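Local atomic coordinates of cell surface protein (PDB entry 4GT6), a protein that is of unknown function but probably binds other proteins at the cell surface through leucine-rich repeats of the BspA type, of which this chain is one part. Residues 82-87 / 106-111; 132-137 / 156-161. One frame throughout, in Å; residues are numbered along the deposited sequence. Where two conformers were deposited one is given.

Contact 1: 82-87 / 106-111; sequences AFYNCT and GRQAFM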
ATOM      1  N   ALA A  82      -1.092 -17.498  -9.865  1.00 10.70           N
ATOM      2  CA  ALA A  82      -1.512 -18.160 -11.131  1.00 12.04           C
ATOM      3  C   ALA A  82      -1.041 -17.403 -12.376  1.00 13.90           C
ATOM      4  O   ALA A  82      -0.747 -18.042 -13.380  1.00 13.75           O
ATOM      5  CB  ALA A  82      -3.027 -18.312 -11.176  1.00 13.01           C
ATOM      6  N   PHE A  83      -0.991 -16.063 -12.329  1.00 10.01           N
ATOM      7  CA  PHE A  83      -0.572 -15.266 -13.493  1.00 10.68           C
ATOM      8  C   PHE A  83       0.519 -14.293 -13.058  1.00 14.25           C
ATOM      9  O   PHE A  83       0.676 -13.220 -13.629  1.00 14.02           O
ATOM     10  CB  PHE A  83      -1.791 -14.518 -14.113  1.00 12.03           C
ATOM     11  CG  PHE A  83      -2.838 -15.473 -14.628  1.00 13.51           C
ATOM     12  CD1 PHE A  83      -2.742 -16.013 -15.912  1.00 14.97           C
ATOM     13  CD2 PHE A  83      -3.910 -15.862 -13.817  1.00 14.43           C
ATOM     14  CE1 PHE A  83      -3.687 -16.937 -16.365  1.00 16.47           C
ATOM     15  CE2 PHE A  83      -4.862 -16.778 -14.282  1.00 16.86           C
ATOM     16  CZ  PHE A  83      -4.733 -17.323 -15.540  1.00 14.89           C
ATOM     17  N   TYR A  84       1.290 -14.686 -12.054  1.00 11.72           N
ATOM     18  CA  TYR A  84       2.371 -13.865 -11.534  1.00 10.90           C
ATOM     19  C   TYR A  84       3.371 -13.524 -12.648  1.00 14.07           C
ATOM     20  O   TYR A  84       3.822 -14.415 -13.391  1.00 13.33           O
ATOM     21  CB  TYR A  84       3.077 -14.651 -10.419  1.00 11.66           C
ATOM     22  CG  TYR A  84       4.255 -13.946  -9.778  1.00 12.46           C
ATOM     23  CD1 TYR A  84       4.075 -13.120  -8.674  1.00 13.93           C
ATOM     24  CD2 TYR A  84       5.559 -14.172 -10.227  1.00 13.14           C
ATOM     25  CE1 TYR A  84       5.160 -12.531  -8.026  1.00 14.73           C
ATOM     26  CE2 TYR A  84       6.650 -13.573  -9.601  1.00 14.25           C
ATOM     27  CZ  TYR A  84       6.445 -12.773  -8.484  1.00 19.08           C
ATOM     28  OH  TYR A  84       7.505 -12.217  -7.826  1.00 19.83           O
ATOM     29  N   ASN A  85       3.694 -12.236 -12.771  0.50 11.29           N
ATOM     30  CA  ASN A  85       4.689 -11.723 -13.714  0.50 10.67           C
ATOM     31  C   ASN A  85       4.338 -11.987 -15.194  0.50 15.14           C
ATOM     32  O   ASN A  85       5.240 -12.262 -15.998  0.50 14.84           O
ATOM     33  CB  ASN A  85       6.079 -12.299 -13.387  0.50 13.46           C
ATOM     34  CG  ASN A  85       7.196 -11.357 -13.699  0.50 27.50           C
ATOM     35  OD1 ASN A  85       7.103 -10.151 -13.425  0.50 22.32           O
ATOM     36  ND2 ASN A  85       8.276 -11.894 -14.275  0.50 14.56           N
ATOM     37  N   CYS A  86       3.034 -11.894 -15.550  1.00 12.28           N
ATOM     38  CA  CYS A  86       2.572 -11.964 -16.947  1.00 11.55           C
ATOM     39  C   CYS A  86       2.411 -10.497 -17.352  1.00 15.12           C
ATOM     40  O   CYS A  86       1.322  -9.910 -17.289  1.00 13.88           O
ATOM     41  CB  CYS A  86       1.287 -12.770 -17.062  1.00 11.99           C
ATOM     42  SG  CYS A  86       1.550 -14.544 -16.806  1.00 15.40           S
ATOM     43  N   THR A  87       3.542  -9.880 -17.664  1.00 12.49           N
ATOM     44  CA  THR A  87       3.668  -8.421 -17.746  1.00 12.75           C
ATOM     45  C   THR A  87       3.089  -7.797 -19.007  1.00 15.64           C
ATOM     46  O   THR A  87       3.021  -6.572 -19.061  1.00 15.46           O
ATOM     47  CB  THR A  87       5.138  -7.984 -17.570  1.00 19.07           C
ATOM     48  OG1 THR A  87       5.886  -8.576 -18.609  1.00 21.12           O
ATOM     49  CG2 THR A  87       5.740  -8.460 -16.231  1.00 15.37           C
ATOM     50  N   GLY A 106      -6.291 -16.246  -5.214  1.00 13.74           N
ATOM     51  CA  GLY A 106      -5.157 -16.528  -4.339  1.00 14.20           C
ATOM     52  C   GLY A 106      -4.152 -15.398  -4.216  1.00 13.37           C
ATOM     53  O   GLY A 106      -4.203 -14.417  -4.965  1.00 12.53           O
ATOM     54  N   ARG A 107      -3.164 -15.574  -3.304  1.00 12.04           N
ATOM     55  CA  ARG A 107      -2.132 -14.551  -3.084  1.00 11.02           C
ATOM     56  C   ARG A 107      -1.366 -14.297  -4.359  1.00 12.75           C
ATOM     57  O   ARG A 107      -1.073 -15.260  -5.065  1.00 13.25           O
ATOM     58  CB  ARG A 107      -1.110 -15.064  -2.024  1.00 15.48           C
ATOM     59  CG  ARG A 107      -1.699 -15.340  -0.657  1.00 25.58           C
ATOM     60  CD  ARG A 107      -0.628 -15.632   0.371  1.00 23.75           C
ATOM     61  NE  ARG A 107       0.148 -16.821   0.053  1.00 34.85           N
ATOM     62  CZ  ARG A 107       1.193 -17.230   0.765  1.00 48.82           C
ATOM     63  NH1 ARG A 107       1.606 -16.529   1.817  1.00 28.78           N
ATOM     64  NH2 ARG A 107       1.839 -18.333   0.426  1.00 33.18           N
ATOM     65  N   GLN A 108      -1.008 -13.031  -4.649  1.00 10.19           N
ATOM     66  CA  GLN A 108      -0.147 -12.660  -5.777  1.00 10.64           C
ATOM     67  C   GLN A 108      -0.652 -13.221  -7.125  1.00 14.13           C
ATOM     68  O   GLN A 108       0.154 -13.393  -8.055  1.00 13.12           O
ATOM     69  CB  GLN A 108       1.276 -13.188  -5.485  1.00 11.79           C
ATOM     70  CG  GLN A 108       1.914 -12.565  -4.230  1.00 13.16           C
ATOM     71  CD  GLN A 108       3.387 -12.907  -4.078  1.00 19.19           C
ATOM     72  OE1 GLN A 108       3.955 -13.740  -4.806  1.00 16.51           O
ATOM     73  NE2 GLN A 108       4.049 -12.256  -3.126  1.00 15.68           N
ATOM     74  N   ALA A 109      -1.992 -13.480  -7.245  1.00 10.95           N
ATOM     75  CA  ALA A 109      -2.507 -14.131  -8.481  1.00 11.50           C
ATOM     76  C   ALA A 109      -2.196 -13.320  -9.738  1.00 14.05           C
ATOM     77  O   ALA A 109      -1.866 -13.915 -10.765  1.00 12.85           O
ATOM     78  CB  ALA A 109      -3.991 -14.393  -8.371  1.00 11.67           C
ATOM     79  N   PHE A 110      -2.225 -11.983  -9.650  1.00 10.41           N
ATOM     80  CA  PHE A 110      -1.940 -11.132 -10.816  1.00 10.39           C
ATOM     81  C   PHE A 110      -0.840 -10.152 -10.476  1.00 13.94           C
ATOM     82  O   PHE A 110      -0.733  -9.088 -11.093  1.00 13.91           O
ATOM     83  CB  PHE A 110      -3.220 -10.403 -11.277  1.00 12.69           C
ATOM     84  CG  PHE A 110      -4.274 -11.374 -11.741  1.00 14.04           C
ATOM     85  CD1 PHE A 110      -4.271 -11.853 -13.055  1.00 15.43           C
ATOM     86  CD2 PHE A 110      -5.249 -11.840 -10.866  1.00 14.67           C
ATOM     87  CE1 PHE A 110      -5.233 -12.765 -13.483  1.00 16.49           C
ATOM     88  CE2 PHE A 110      -6.215 -12.757 -11.295  1.00 17.05           C
ATOM     89  CZ  PHE A 110      -6.183 -13.237 -12.596  1.00 15.08           C
HETATM   90  N   MSE A 111       0.008 -10.499  -9.495  1.00 11.03           N
HETATM   91  CA  MSE A 111       1.105  -9.579  -9.151  1.00 11.50           C
HETATM   92  C   MSE A 111       2.049  -9.376 -10.339  1.00 14.67           C
HETATM   93  O   MSE A 111       2.351 -10.333 -11.052  1.00 15.06           O
HETATM   94  CB  MSE A 111       1.883 -10.109  -7.943  1.00 12.84           C
HETATM   95  CG  MSE A 111       3.086  -9.259  -7.584  1.00 16.45           C
HETATM   96 SE   MSE A 111       3.538  -9.732  -5.744  0.75 20.67          SE
HETATM   97  CE  MSE A 111       5.231  -8.739  -5.566  1.00 19.37           C
TER

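Contact 2: 132-137 / 156-161; sequences AFHHCE and FSYCYS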
ATOM      1  N   ALA A 132      -2.830  -9.660  -4.502  1.00 11.97           N
ATOM      2  CA  ALA A 132      -3.375 -10.258  -5.719  1.00 12.44           C
ATOM      3  C   ALA A 132      -3.236  -9.330  -6.920  1.00 15.49           C
ATOM      4  O   ALA A 132      -3.097  -9.834  -8.029  1.00 14.80           O
ATOM      5  CB  ALA A 132      -4.840 -10.620  -5.518  1.00 13.36           C
ATOM      6  N   PHE A 133      -3.218  -7.983  -6.716  1.00 11.58           N
ATOM      7  CA  PHE A 133      -3.095  -7.072  -7.856  1.00 11.94           C
ATOM      8  C   PHE A 133      -1.926  -6.119  -7.665  1.00 15.82           C
ATOM      9  O   PHE A 133      -1.946  -5.007  -8.192  1.00 14.64           O
ATOM     10  CB  PHE A 133      -4.426  -6.309  -8.082  1.00 14.05           C
ATOM     11  CG  PHE A 133      -5.532  -7.267  -8.485  1.00 14.80           C
ATOM     12  CD1 PHE A 133      -5.614  -7.753  -9.790  1.00 16.52           C
ATOM     13  CD2 PHE A 133      -6.456  -7.721  -7.546  1.00 17.62           C
ATOM     14  CE1 PHE A 133      -6.619  -8.654 -10.158  1.00 17.90           C
ATOM     15  CE2 PHE A 133      -7.453  -8.643  -7.907  1.00 19.51           C
ATOM     16  CZ  PHE A 133      -7.495  -9.135  -9.203  1.00 17.76           C
ATOM     17  N   HIS A 134      -0.935  -6.537  -6.877  1.00 13.53           N
ATOM     18  CA  HIS A 134       0.257  -5.737  -6.586  0.50 13.15           C
ATOM     19  C   HIS A 134       0.981  -5.412  -7.917  1.00 16.31           C
ATOM     20  O   HIS A 134       1.241  -6.317  -8.707  1.00 13.93           O
ATOM     21  CB  HIS A 134       1.153  -6.521  -5.605  0.50 13.98           C
ATOM     22  CG  HIS A 134       2.366  -5.810  -5.070  0.50 17.11           C
ATOM     23  ND1 HIS A 134       3.115  -6.365  -4.042  0.50 18.98           N
ATOM     24  CD2 HIS A 134       2.948  -4.647  -5.448  0.50 17.96           C
ATOM     25  CE1 HIS A 134       4.112  -5.523  -3.824  0.50 18.17           C
ATOM     26  NE2 HIS A 134       4.058  -4.478  -4.649  0.50 17.90           N
ATOM     27  N   HIS A 135       1.280  -4.115  -8.172  1.00 13.21           N
ATOM     28  CA  HIS A 135       1.960  -3.642  -9.396  1.00 13.56           C
ATOM     29  C   HIS A 135       1.138  -3.888 -10.691  1.00 17.03           C
ATOM     30  O   HIS A 135       1.721  -4.018 -11.779  1.00 17.15           O
ATOM     31  CB  HIS A 135       3.384  -4.222  -9.538  1.00 14.26           C
ATOM     32  CG  HIS A 135       4.442  -3.326  -8.962  1.00 17.77           C
ATOM     33  ND1 HIS A 135       4.806  -2.144  -9.596  1.00 20.19           N
ATOM     34  CD2 HIS A 135       5.158  -3.449  -7.818  1.00 18.62           C
ATOM     35  CE1 HIS A 135       5.742  -1.597  -8.826  1.00 19.61           C
ATOM     36  NE2 HIS A 135       5.988  -2.347  -7.747  1.00 19.12           N
ATOM     37  N   CYS A 136      -0.210  -3.894 -10.586  1.00 13.20           N
ATOM     38  CA  CYS A 136      -1.073  -3.898 -11.754  1.00 12.56           C
ATOM     39  C   CYS A 136      -1.248  -2.431 -12.116  1.00 15.76           C
ATOM     40  O   CYS A 136      -2.271  -1.803 -11.843  1.00 14.53           O
ATOM     41  CB  CYS A 136      -2.383  -4.623 -11.484  1.00 12.05           C
ATOM     42  SG  CYS A 136      -2.176  -6.425 -11.385  1.00 14.79           S
ATOM     43  N   GLU A 137      -0.179  -1.892 -12.722  1.00 14.12           N
ATOM     44  CA  GLU A 137       0.057  -0.475 -13.009  1.00 14.42           C
ATOM     45  C   GLU A 137      -0.890   0.174 -14.004  1.00 18.01           C
ATOM     46  O   GLU A 137      -0.850   1.401 -14.133  1.00 17.93           O
ATOM     47  CB  GLU A 137       1.501  -0.297 -13.503  1.00 15.20           C
ATOM     48  CG  GLU A 137       2.522  -0.788 -12.482  1.00 16.36           C
ATOM     49  CD  GLU A 137       3.969  -0.645 -12.906  1.00 23.41           C
ATOM     50  OE1 GLU A 137       4.231   0.087 -13.883  1.00 22.21           O
ATOM     51  OE2 GLU A 137       4.847  -1.212 -12.220  1.00 20.57           O
ATOM     52  N   PHE A 156      -3.420  -3.701  -3.759  1.00 12.74           N
ATOM     53  CA  PHE A 156      -3.238  -2.830  -4.910  1.00 12.34           C
ATOM     54  C   PHE A 156      -2.008  -1.978  -4.774  1.00 15.75           C
ATOM     55  O   PHE A 156      -1.955  -0.916  -5.396  1.00 15.01           O
ATOM     56  CB  PHE A 156      -4.468  -1.920  -5.119  1.00 14.46           C
ATOM     57  CG  PHE A 156      -5.754  -2.679  -5.353  1.00 15.45           C
ATOM     58  CD1 PHE A 156      -5.998  -3.309  -6.572  1.00 17.07           C
ATOM     59  CD2 PHE A 156      -6.720  -2.760  -4.360  1.00 19.70           C
ATOM     60  CE1 PHE A 156      -7.187  -4.031  -6.781  1.00 18.26           C
ATOM     61  CE2 PHE A 156      -7.925  -3.452  -4.582  1.00 21.65           C
ATOM     62  CZ  PHE A 156      -8.134  -4.097  -5.780  1.00 19.04           C
ATOM     63  N   SER A 157      -0.987  -2.445  -4.043  1.00 13.42           N
ATOM     64  CA  SER A 157       0.232  -1.640  -3.943  1.00 14.48           C
ATOM     65  C   SER A 157       0.799  -1.330  -5.336  1.00 17.94           C
ATOM     66  O   SER A 157       0.895  -2.237  -6.173  1.00 16.04           O
ATOM     67  CB  SER A 157       1.299  -2.349  -3.115  1.00 16.94           C
ATOM     68  OG  SER A 157       0.829  -2.640  -1.815  1.00 22.69           O
ATOM     69  N   TYR A 158       1.148  -0.041  -5.583  1.00 13.83           N
ATOM     70  CA  TYR A 158       1.783   0.433  -6.828  1.00 13.76           C
ATOM     71  C   TYR A 158       0.922   0.195  -8.076  1.00 17.17           C
ATOM     72  O   TYR A 158       1.433   0.104  -9.203  1.00 17.21           O
ATOM     73  CB  TYR A 158       3.212  -0.151  -6.993  1.00 15.59           C
ATOM     74  CG  TYR A 158       4.020   0.109  -5.743  1.00 18.36           C
ATOM     75  CD1 TYR A 158       4.345   1.411  -5.360  1.00 20.27           C
ATOM     76  CD2 TYR A 158       4.351  -0.928  -4.877  1.00 19.95           C
ATOM     77  CE1 TYR A 158       5.011   1.667  -4.163  1.00 22.29           C
ATOM     78  CE2 TYR A 158       5.037  -0.682  -3.684  1.00 21.65           C
ATOM     79  CZ  TYR A 158       5.381   0.615  -3.345  1.00 27.83           C
ATOM     80  OH  TYR A 158       6.048   0.883  -2.173  1.00 32.57           O
ATOM     81  N   CYS A 159      -0.398   0.251  -7.894  1.00 13.59           N
ATOM     82  CA  CYS A 159      -1.308   0.286  -9.039  1.00 12.74           C
ATOM     83  C   CYS A 159      -1.376   1.752  -9.419  1.00 16.44           C
ATOM     84  O   CYS A 159      -2.271   2.485  -8.985  1.00 15.24           O
ATOM     85  CB  CYS A 159      -2.666  -0.314  -8.687  1.00 12.63           C
ATOM     86  SG  CYS A 159      -2.619  -2.116  -8.529  1.00 15.52           S
ATOM     87  N   TYR A 160      -0.357   2.196 -10.201  1.00 15.75           N
ATOM     88  CA  TYR A 160      -0.131   3.618 -10.528  1.00 16.51           C
ATOM     89  C   TYR A 160      -1.253   4.334 -11.260  1.00 18.95           C
ATOM     90  O   TYR A 160      -1.295   5.572 -11.209  1.00 19.33           O
ATOM     91  CB  TYR A 160       1.149   3.788 -11.352  1.00 17.93           C
ATOM     92  CG  TYR A 160       2.397   3.306 -10.645  1.00 19.96           C
ATOM     93  CD1 TYR A 160       2.680   3.702  -9.338  1.00 21.57           C
ATOM     94  CD2 TYR A 160       3.344   2.533 -11.314  1.00 19.79           C
ATOM     95  CE1 TYR A 160       3.841   3.281  -8.692  1.00 22.77           C
ATOM     96  CE2 TYR A 160       4.511   2.108 -10.678  1.00 20.51           C
ATOM     97  CZ  TYR A 160       4.753   2.482  -9.366  1.00 24.38           C
ATOM     98  OH  TYR A 160       5.914   2.091  -8.745  1.00 21.87           O
ATOM     99  N   SER A 161      -2.129   3.606 -11.952  1.00 14.62           N
ATOM    100  CA  SER A 161      -3.244   4.217 -12.692  1.00 15.18           C
ATOM    101  C   SER A 161      -4.566   4.159 -11.949  1.00 17.29           C
ATOM    102  O   SER A 161      -5.555   4.703 -12.441  1.00 18.12           O
ATOM    103  CB  SER A 161      -3.435   3.512 -14.036  1.00 18.08           C
ATOM    104  OG  SER A 161      -2.238   3.576 -14.781  1.00 17.94           O
TER
HETATM  105  O   HOH W   1      -3.103   0.869 -11.716  1.00 14.24           O

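Contact 1: 82-87 / 106-111
Phe83 and Phe110 lie side by side and point the same way, their ring planes only 6° apart but slid so far that the rings barely overlap. The closest atoms are Phe83 CD2 and Phe110 CE1, 3.4 Å apart. In both residues CG stands anti to the carbonyl carbon (chi1 -62° in Phe83), which sets it beside its own backbone N, and the rings then lie next to each other. Phe59 continues the row beyond Phe83, and Phe133 does so beyond Phe110.

Tyr84 and Met111, a selenomethionine, repeat the theme with the other choice of torsion. Each has CG anti to the backbone N (chi1 179° in Tyr84), and the extended Met111 chain runs alongside the tyrosine. Met111 CB sits 3.8 Å from Tyr84 CD1, while SE lies at the ring edge, 5.3 Å from the centroid of the Tyr84 ring, a Met-aromatic contact. Gln108 OE1 reaches Tyr84 CE1 at 3.6 Å; the Gln108 amide is held by Asn81 ND2 at OE1 and by Glu131 OE1 at NE2, which fixes how it is turned beside the ring.

Beneath the side chains the backbones are joined twice. Phe83 N gives a hydrogen bond to Ala109 O (2.8 Å), and Asn85 N gives a straight one to Met111 O (2.9 Å). Equivalent residues thus stack from one turn of the chain to the next, with a phenylalanine row on the buried side: the arrangement of successive coils in a leucine-rich repeat solenoid of the BspA type.

Contact 2: 132-137 / 156-161
His135 lies with one ring face against Tyr158, whose CB sits over the ring centre, 3.5 Å from the His135 centroid. His134 was modelled in two conformers, so its contacts are less certain; in the one given, Ser157 CB lies over a ring face, towards the rim, and His134 NE2 is 3.6 Å from Tyr158 CD2. Glu137 runs beside Tyr160, with Glu137 CD 3.6 Å from Tyr160 CE2. Deeper down, Phe133 CB packs on Phe156 CD1 at 3.7 Å.

Backbone and polar bonds hold these groups in place. His135 N gives a nearly straight bond to Ser157 O (2.8 Å), and Ser161 OG donates to Glu137 O (2.7 Å). Water 1 bridges Cys136 O and Ser161 N. His135 ND1 donates to Glu137 OE2 (2.8 Å) on the anti side of the carboxylate, fixing the imidazole's rotation; an alanine in place of His135 would probably leave Glu137 OE2 without this donor and uncover Tyr158 CB. In the second shell, Arg177 O receives Ser157 OG.

In each segment a type II turn, Phe133 to Cys136 or Phe156 to Cys159, overlaps at its end with an inverse gamma turn centred on the cysteine. On these matching turns of neighbouring repeats sits an aromatic cluster of His134, His135, Tyr158 and Tyr160.

Contacts 1 and 2 follow one another along the chain, their centres about 11 Å apart, and the seam between them continues the same stacking. Phe110 N probably bonds to Ala132 O, 2.8 Å away, in the same pattern as the backbone bonds within contact 1. On the buried side, Phe110 CD2 packs 3.5 Å from Phe133 CE1, so the phenylalanines run unbroken from Phe83 through Phe110 and Phe133 to Phe156. On the other side, in the conformer given for His134, Met111 CE lies 3.5 Å from His134 ND1, a less certain join between the Tyr84 group and the histidine–tyrosine cluster. The sodium site at Ser297 and Glu320 belongs to a later part of the chain, and neither contact contributes a residue to it.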